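Long-range contacts in mundticin KS immunity protein (Enterococcus mundtii, PDB 2ZRR), which contributes to the self-protection of its bacteriocin-producing host, probably by countering the pediocin-like bacteriocin mundticin KS, and folds as an antiparallel four-helix bundle: residues A37-T42 against L65-K69; L52-L57 against A89-V95; L79-N83 against L108-S112. All blocks are in the same frame, centred on the assembly; numbering follows the deposited sequence.

Contact 1. Residues A37-T42 against L65-K69; sequences AEVIIT and LKKLK
E38 lies across the neighbouring helix with its chain extended, and its methylene part does much of the packing. E38 CG is 3.7 Å from L65 CD1, the two side chains crossing at about a right angle. The E38 side chain and L68 slide past each other in opposite directions. E38 CG sits beside the backbone N (chi1 -78°), and the extended chain carries the carboxylate out to K69. There E38 OE2 meets an aliphatic carbon, K69 CG, at 3.4 Å. E38 OE1 and K69 NZ stay 4.6 Å apart, too far for a salt bridge, though their charges probably still attract. Deeper in, I41 and L68 meet tip to tip, with I41 CD1 tightly packed at 3.5 Å from L68 CD1. The other branch of I41, CG2, rests 3.7 Å from L65 CB. A37 CB adds a smaller contact with L68 CD1. At the outer edge T42 OG1 bonds back to E38 O at 2.9 Å from above the carbonyl plane. A water donates to T42 OG1 and weakly accepts from K69 NZ. The segment axes approach to 9.9 Å at 158°, a nearly antiparallel pairing of helices 33-48 and 55-70 characteristic of an antiparallel four-helix bundle.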
# COMPACT_ATOMS: atom_id res chain seq x y z
N ALA A 37 -1.76 -0.91 9.36
CA ALA A 37 -1.58 -1.09 7.91
C ALA A 37 -2.64 -0.33 7.10
O ALA A 37 -2.33 0.34 6.11
CB ALA A 37 -1.61 -2.58 7.57
N GLU A 38 -3.90 -0.42 7.53
CA GLU A 38 -4.98 0.27 6.84
C GLU A 38 -4.81 1.80 6.91
O GLU A 38 -5.02 2.51 5.92
CB GLU A 38 -6.32 -0.13 7.46
CG GLU A 38 -6.83 -1.48 7.02
CD GLU A 38 -7.88 -2.03 7.94
OE1 GLU A 38 -8.44 -1.26 8.74
OE2 GLU A 38 -8.17 -3.24 7.86
N VAL A 39 -4.42 2.31 8.08
CA VAL A 39 -4.20 3.74 8.27
C VAL A 39 -3.16 4.26 7.28
O VAL A 39 -3.40 5.26 6.60
CB VAL A 39 -3.73 4.04 9.72
CG1 VAL A 39 -2.99 5.37 9.79
CG2 VAL A 39 -4.93 4.07 10.64
N ILE A 40 -2.02 3.58 7.19
CA ILE A 40 -0.96 4.00 6.28
C ILE A 40 -1.45 4.04 4.83
O ILE A 40 -1.13 4.96 4.07
CB ILE A 40 0.25 3.06 6.38
CG1 ILE A 40 0.83 3.11 7.79
CG2 ILE A 40 1.32 3.46 5.38
CD1 ILE A 40 1.98 2.14 8.00
N ILE A 41 -2.22 3.03 4.43
CA ILE A 41 -2.72 2.98 3.06
C ILE A 41 -3.70 4.12 2.82
O ILE A 41 -3.64 4.79 1.79
CB ILE A 41 -3.39 1.60 2.78
CG1 ILE A 41 -2.30 0.54 2.59
CG2 ILE A 41 -4.28 1.69 1.53
CD1 ILE A 41 -2.64 -0.82 3.18
N THR A 42 -4.59 4.35 3.77
CA THR A 42 -5.56 5.43 3.64
C THR A 42 -4.81 6.75 3.43
O THR A 42 -5.09 7.50 2.51
CB THR A 42 -6.44 5.52 4.90
OG1 THR A 42 -7.14 4.28 5.08
CG2 THR A 42 -7.44 6.65 4.78
N LEU A 65 -6.29 -2.44 0.62
CA LEU A 65 -6.99 -1.84 1.75
C LEU A 65 -8.28 -2.65 1.97
O LEU A 65 -8.62 -2.99 3.11
CB LEU A 65 -7.31 -0.37 1.47
CG LEU A 65 -8.22 0.31 2.50
CD1 LEU A 65 -7.58 0.30 3.88
CD2 LEU A 65 -8.48 1.74 2.05
N LYS A 66 -8.99 -2.97 0.90
CA LYS A 66 -10.21 -3.76 1.07
C LYS A 66 -9.89 -5.19 1.50
O LYS A 66 -10.62 -5.77 2.31
CB LYS A 66 -11.06 -3.76 -0.21
CG LYS A 66 -10.28 -3.93 -1.48
CD LYS A 66 -11.20 -4.41 -2.59
CE LYS A 66 -10.71 -5.73 -3.18
NZ LYS A 66 -9.70 -6.40 -2.29
N LYS A 67 -8.81 -5.76 0.98
CA LYS A 67 -8.42 -7.12 1.37
C LYS A 67 -8.14 -7.16 2.86
O LYS A 67 -8.48 -8.13 3.53
CB LYS A 67 -7.16 -7.57 0.63
CG LYS A 67 -7.39 -8.01 -0.80
CD LYS A 67 -6.11 -8.57 -1.40
CE LYS A 67 -6.31 -8.94 -2.87
NZ LYS A 67 -6.00 -7.80 -3.77
N LEU A 68 -7.53 -6.09 3.38
CA LEU A 68 -7.20 -5.99 4.81
C LEU A 68 -8.46 -5.99 5.68
O LEU A 68 -8.52 -6.63 6.73
CB LEU A 68 -6.39 -4.72 5.09
CG LEU A 68 -4.90 -4.78 4.76
CD1 LEU A 68 -4.30 -3.39 4.80
CD2 LEU A 68 -4.20 -5.69 5.75
N LYS A 69 -9.47 -5.25 5.25
CA LYS A 69 -10.70 -5.16 6.01
C LYS A 69 -11.65 -6.34 5.84
O LYS A 69 -12.34 -6.71 6.79
CB LYS A 69 -11.44 -3.89 5.63
CG LYS A 69 -10.51 -2.72 5.38
CD LYS A 69 -11.29 -1.53 4.85
CE LYS A 69 -11.27 -0.38 5.81
NZ LYS A 69 -10.51 0.74 5.20
O HOH W 1 -8.78 2.92 7.10

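Contact 2. Residues L52-L57 against A89-V95; sequences LGNESL and AIKKDGV
L57 packs on I90 and V95 at the apolar centre of this contact. L57 CD2 lies 3.5 Å from I90 CD1, and the two side chains run side by side, pointing the same way. The same L57 CD2 also reaches V95 CG1 at 4.0 Å. V95 CG1 is shared, because it touches N54 CB at 3.8 Å too. V95 CG1 stands anti to its backbone N (chi1 -159°), which turns this methyl to both partners. A89 CB packs more loosely, near S56 CB and the backbone N of L57. L97 extends the apolar patch by touching L57 and I90. These contacts join the first turn of helix 55-70 to the last turn of helix 75-90 and the loop after it, at one end of the antiparallel four-helix bundle. Polar atoms meet mostly carbon, and no hydrogen bond crosses. S56 OG comes within 3.0 Å of K92 CD, unusually close for a carbon and an oxygen, so the placing of this exposed lysine is doubtful. D93 CB approaches G53 O at 3.6 Å. D93 OD2 and L52 O are two acceptors 3.4 Å apart and form no bond. D51 accepts from G53 N and N54 N through its two carboxylate oxygens.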
# COMPACT_ATOMS: atom_id res chain seq x y z
N LEU A 52 -3.21 9.96 -14.05
CA LEU A 52 -2.86 8.88 -14.97
C LEU A 52 -1.52 8.25 -14.63
O LEU A 52 -1.26 7.09 -14.95
CB LEU A 52 -2.83 9.40 -16.41
CG LEU A 52 -4.16 9.81 -17.08
CD1 LEU A 52 -3.89 10.20 -18.54
CD2 LEU A 52 -5.18 8.66 -17.00
N GLY A 53 -0.67 9.03 -13.96
CA GLY A 53 0.65 8.56 -13.58
C GLY A 53 0.69 7.47 -12.53
O GLY A 53 1.37 6.46 -12.73
N ASN A 54 -0.02 7.65 -11.42
CA ASN A 54 -0.03 6.66 -10.36
C ASN A 54 -1.32 5.87 -10.18
O ASN A 54 -1.62 5.44 -9.06
CB ASN A 54 0.34 7.30 -9.01
CG ASN A 54 0.01 8.78 -8.95
OD1 ASN A 54 0.90 9.62 -9.02
ND2 ASN A 54 -1.28 9.10 -8.80
N GLU A 55 -2.08 5.65 -11.24
CA GLU A 55 -3.33 4.90 -11.11
C GLU A 55 -3.07 3.45 -10.71
O GLU A 55 -3.78 2.89 -9.88
CB GLU A 55 -4.14 4.96 -12.42
CG GLU A 55 -5.49 5.67 -12.29
CD GLU A 55 -6.01 5.71 -10.85
OE1 GLU A 55 -6.09 6.82 -10.28
OE2 GLU A 55 -6.33 4.64 -10.29
N SER A 56 -2.05 2.84 -11.30
CA SER A 56 -1.72 1.45 -10.99
C SER A 56 -1.39 1.27 -9.52
O SER A 56 -1.80 0.29 -8.90
CB SER A 56 -0.55 0.99 -11.86
OG SER A 56 -0.56 1.63 -13.12
N LEU A 57 -0.63 2.21 -8.96
CA LEU A 57 -0.24 2.15 -7.55
C LEU A 57 -1.45 2.33 -6.64
O LEU A 57 -1.63 1.59 -5.68
CB LEU A 57 0.81 3.21 -7.23
CG LEU A 57 1.45 3.17 -5.84
CD1 LEU A 57 1.73 1.72 -5.44
CD2 LEU A 57 2.74 3.98 -5.85
N ALA A 89 4.31 -2.23 -10.16
CA ALA A 89 3.40 -1.11 -10.41
C ALA A 89 4.17 0.20 -10.25
O ALA A 89 3.97 1.16 -11.00
CB ALA A 89 2.24 -1.15 -9.42
N ILE A 90 5.06 0.23 -9.26
CA ILE A 90 5.87 1.40 -8.98
C ILE A 90 6.79 1.72 -10.16
O ILE A 90 7.07 2.88 -10.45
CB ILE A 90 6.71 1.17 -7.70
CG1 ILE A 90 7.10 2.52 -7.10
CG2 ILE A 90 7.92 0.31 -8.01
CD1 ILE A 90 6.11 3.03 -6.09
N LYS A 91 7.24 0.68 -10.86
CA LYS A 91 8.12 0.86 -12.01
C LYS A 91 7.37 0.74 -13.34
O LYS A 91 7.98 0.81 -14.41
CB LYS A 91 9.26 -0.16 -11.98
CG LYS A 91 9.04 -1.32 -11.02
CD LYS A 91 10.18 -1.44 -10.02
CE LYS A 91 11.45 -1.94 -10.70
NZ LYS A 91 12.57 -2.15 -9.74
N LYS A 92 6.06 0.54 -13.27
CA LYS A 92 5.25 0.42 -14.48
C LYS A 92 5.39 1.72 -15.23
O LYS A 92 6.18 1.83 -16.17
CB LYS A 92 3.78 0.19 -14.13
CG LYS A 92 2.81 0.48 -15.27
CD LYS A 92 1.38 0.15 -14.88
CE LYS A 92 0.75 -0.81 -15.87
NZ LYS A 92 -0.27 -1.68 -15.23
N ASP A 93 4.61 2.71 -14.82
CA ASP A 93 4.66 4.02 -15.44
C ASP A 93 5.84 4.77 -14.86
O ASP A 93 6.09 5.92 -15.20
CB ASP A 93 3.36 4.78 -15.17
CG ASP A 93 2.51 4.94 -16.41
OD1 ASP A 93 3.02 4.70 -17.52
OD2 ASP A 93 1.32 5.30 -16.27
N GLY A 94 6.57 4.09 -13.98
CA GLY A 94 7.73 4.69 -13.34
C GLY A 94 7.30 5.73 -12.32
O GLY A 94 7.83 6.85 -12.31
N VAL A 95 6.34 5.36 -11.48
CA VAL A 95 5.84 6.26 -10.45
C VAL A 95 7.00 6.89 -9.70
O VAL A 95 7.85 6.18 -9.17
CB VAL A 95 4.95 5.52 -9.43
CG1 VAL A 95 4.04 6.51 -8.72
CG2 VAL A 95 4.13 4.44 -10.12

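Contact 3. Residues L79-N83 against L108-S112; sequences LSRMN and LMSIS
M109 brings its terminal methyl onto the backbone and side chains of helix 75-90. M109 CE lies 3.2 Å from L79 O and 3.4 Å from N83 CB. Farther back along the chain, M109 CG rests 3.5 Å from N83 OD1, so N83 is covered by two parts of the same methionine. The chain of M109 is bent at chi2 (46°) and chi3 (-108°), and these bends fold the methyl back onto the helix. L79 O is not left to the methyl alone: it accepts the helical bond from N83 N at 2.7 Å.

L108 fills the deeper side. L108 CD2 meets M82 CE at 3.6 Å and lies near M82 SD too, the side chains crossing at about a right angle. M82 has an extended chain, which takes its sulfur and methyl into the interior. The other branch, L108 CD1, sits 4.1 Å from L79 CD2. L79 CD1 turns to the chain end, near I111 CG2 and S112 OG. S112 is poorly ordered, so its part is less certain.

Farther out, a type I beta turn from M109 to S112 brings the last modelled residues back beside L79. I111 N bonds to L108 O at 3.0 Å. S80 OG bonds to P76 O within its own helix. Helix 33-48 packs on this contact, covering L108 and I111. Helix 55-70 adds L61 and Y64 against M82, so all four helices of the bundle meet around this contact.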
# COMPACT_ATOMS: atom_id res chain seq x y z
N LEU A 79 0.12 -8.60 3.15
CA LEU A 79 1.16 -7.62 2.86
C LEU A 79 2.34 -8.17 2.09
O LEU A 79 2.98 -7.46 1.32
CB LEU A 79 1.66 -7.00 4.16
CG LEU A 79 0.66 -6.03 4.78
CD1 LEU A 79 1.12 -5.64 6.17
CD2 LEU A 79 0.52 -4.83 3.88
N SER A 80 2.67 -9.44 2.31
CA SER A 80 3.77 -10.06 1.58
C SER A 80 3.39 -10.14 0.10
O SER A 80 4.23 -9.94 -0.78
CB SER A 80 4.04 -11.46 2.14
OG SER A 80 4.30 -11.42 3.53
N ARG A 81 2.11 -10.42 -0.15
CA ARG A 81 1.58 -10.52 -1.51
C ARG A 81 1.49 -9.12 -2.13
O ARG A 81 1.69 -8.94 -3.34
CB ARG A 81 0.20 -11.19 -1.48
CG ARG A 81 0.28 -12.70 -1.23
CD ARG A 81 -1.06 -13.34 -0.88
NE ARG A 81 -0.99 -14.80 -0.98
CZ ARG A 81 -1.97 -15.65 -0.68
NH1 ARG A 81 -3.14 -15.20 -0.25
NH2 ARG A 81 -1.78 -16.95 -0.80
N MET A 82 1.19 -8.13 -1.30
CA MET A 82 1.07 -6.76 -1.75
C MET A 82 2.43 -6.19 -2.06
O MET A 82 2.61 -5.48 -3.05
CB MET A 82 0.41 -5.91 -0.67
CG MET A 82 0.54 -4.41 -0.90
SD MET A 82 -0.05 -3.45 0.49
CE MET A 82 -0.35 -1.88 -0.31
N ASN A 83 3.39 -6.50 -1.20
CA ASN A 83 4.76 -6.03 -1.36
C ASN A 83 5.21 -6.33 -2.78
O ASN A 83 5.84 -5.49 -3.44
CB ASN A 83 5.67 -6.74 -0.36
CG ASN A 83 7.13 -6.38 -0.53
OD1 ASN A 83 7.47 -5.32 -1.07
ND2 ASN A 83 8.02 -7.26 -0.07
N LEU A 108 5.10 0.68 5.60
CA LEU A 108 4.00 -0.26 5.44
C LEU A 108 4.56 -1.68 5.42
O LEU A 108 4.12 -2.54 6.18
CB LEU A 108 3.23 0.04 4.14
CG LEU A 108 2.05 -0.87 3.77
CD1 LEU A 108 0.98 -0.84 4.86
CD2 LEU A 108 1.49 -0.40 2.45
N MET A 109 5.54 -1.92 4.55
CA MET A 109 6.17 -3.23 4.44
C MET A 109 6.80 -3.65 5.77
O MET A 109 6.79 -4.82 6.15
CB MET A 109 7.25 -3.21 3.35
CG MET A 109 6.80 -3.73 2.00
SD MET A 109 5.18 -3.08 1.47
CE MET A 109 4.15 -4.53 1.68
N SER A 110 7.34 -2.67 6.49
CA SER A 110 7.96 -2.91 7.78
C SER A 110 7.00 -3.51 8.80
O SER A 110 7.44 -4.05 9.81
CB SER A 110 8.52 -1.61 8.35
OG SER A 110 7.85 -1.26 9.56
N ILE A 111 5.70 -3.40 8.56
CA ILE A 111 4.74 -3.96 9.51
C ILE A 111 4.87 -5.47 9.43
O ILE A 111 4.77 -6.17 10.45
CB ILE A 111 3.30 -3.53 9.19
CG1 ILE A 111 3.12 -2.06 9.54
CG2 ILE A 111 2.31 -4.36 10.01
CD1 ILE A 111 1.80 -1.49 9.08
N SER A 112 5.09 -5.96 8.21
CA SER A 112 5.28 -7.38 7.92
C SER A 112 4.96 -7.66 6.46
O SER A 112 5.91 -7.88 5.68
CB SER A 112 4.42 -8.29 8.83
OG SER A 112 3.03 -8.03 8.70

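Contacts 1 and 3 are neighbours in the bundle, with centres 11 Å apart, and they touch directly. I111 CD1 reaches A37 CA at 3.6 Å, while L108 CD2 lies 3.9 Å from I41 CG1. Helix 33-48 thereby packs on helix 55-70 in contact 1 and on the C-terminal part of the chain in contact 3. Contact 2 stands apart: its centre is about 19 Å from that of contact 1 and about 18 Å from that of contact 3, with no touch to either. It shares helix 55-70 with contact 1 and helix 75-90 with contact 3. These two helices link the separated contacts along the length of the bundle.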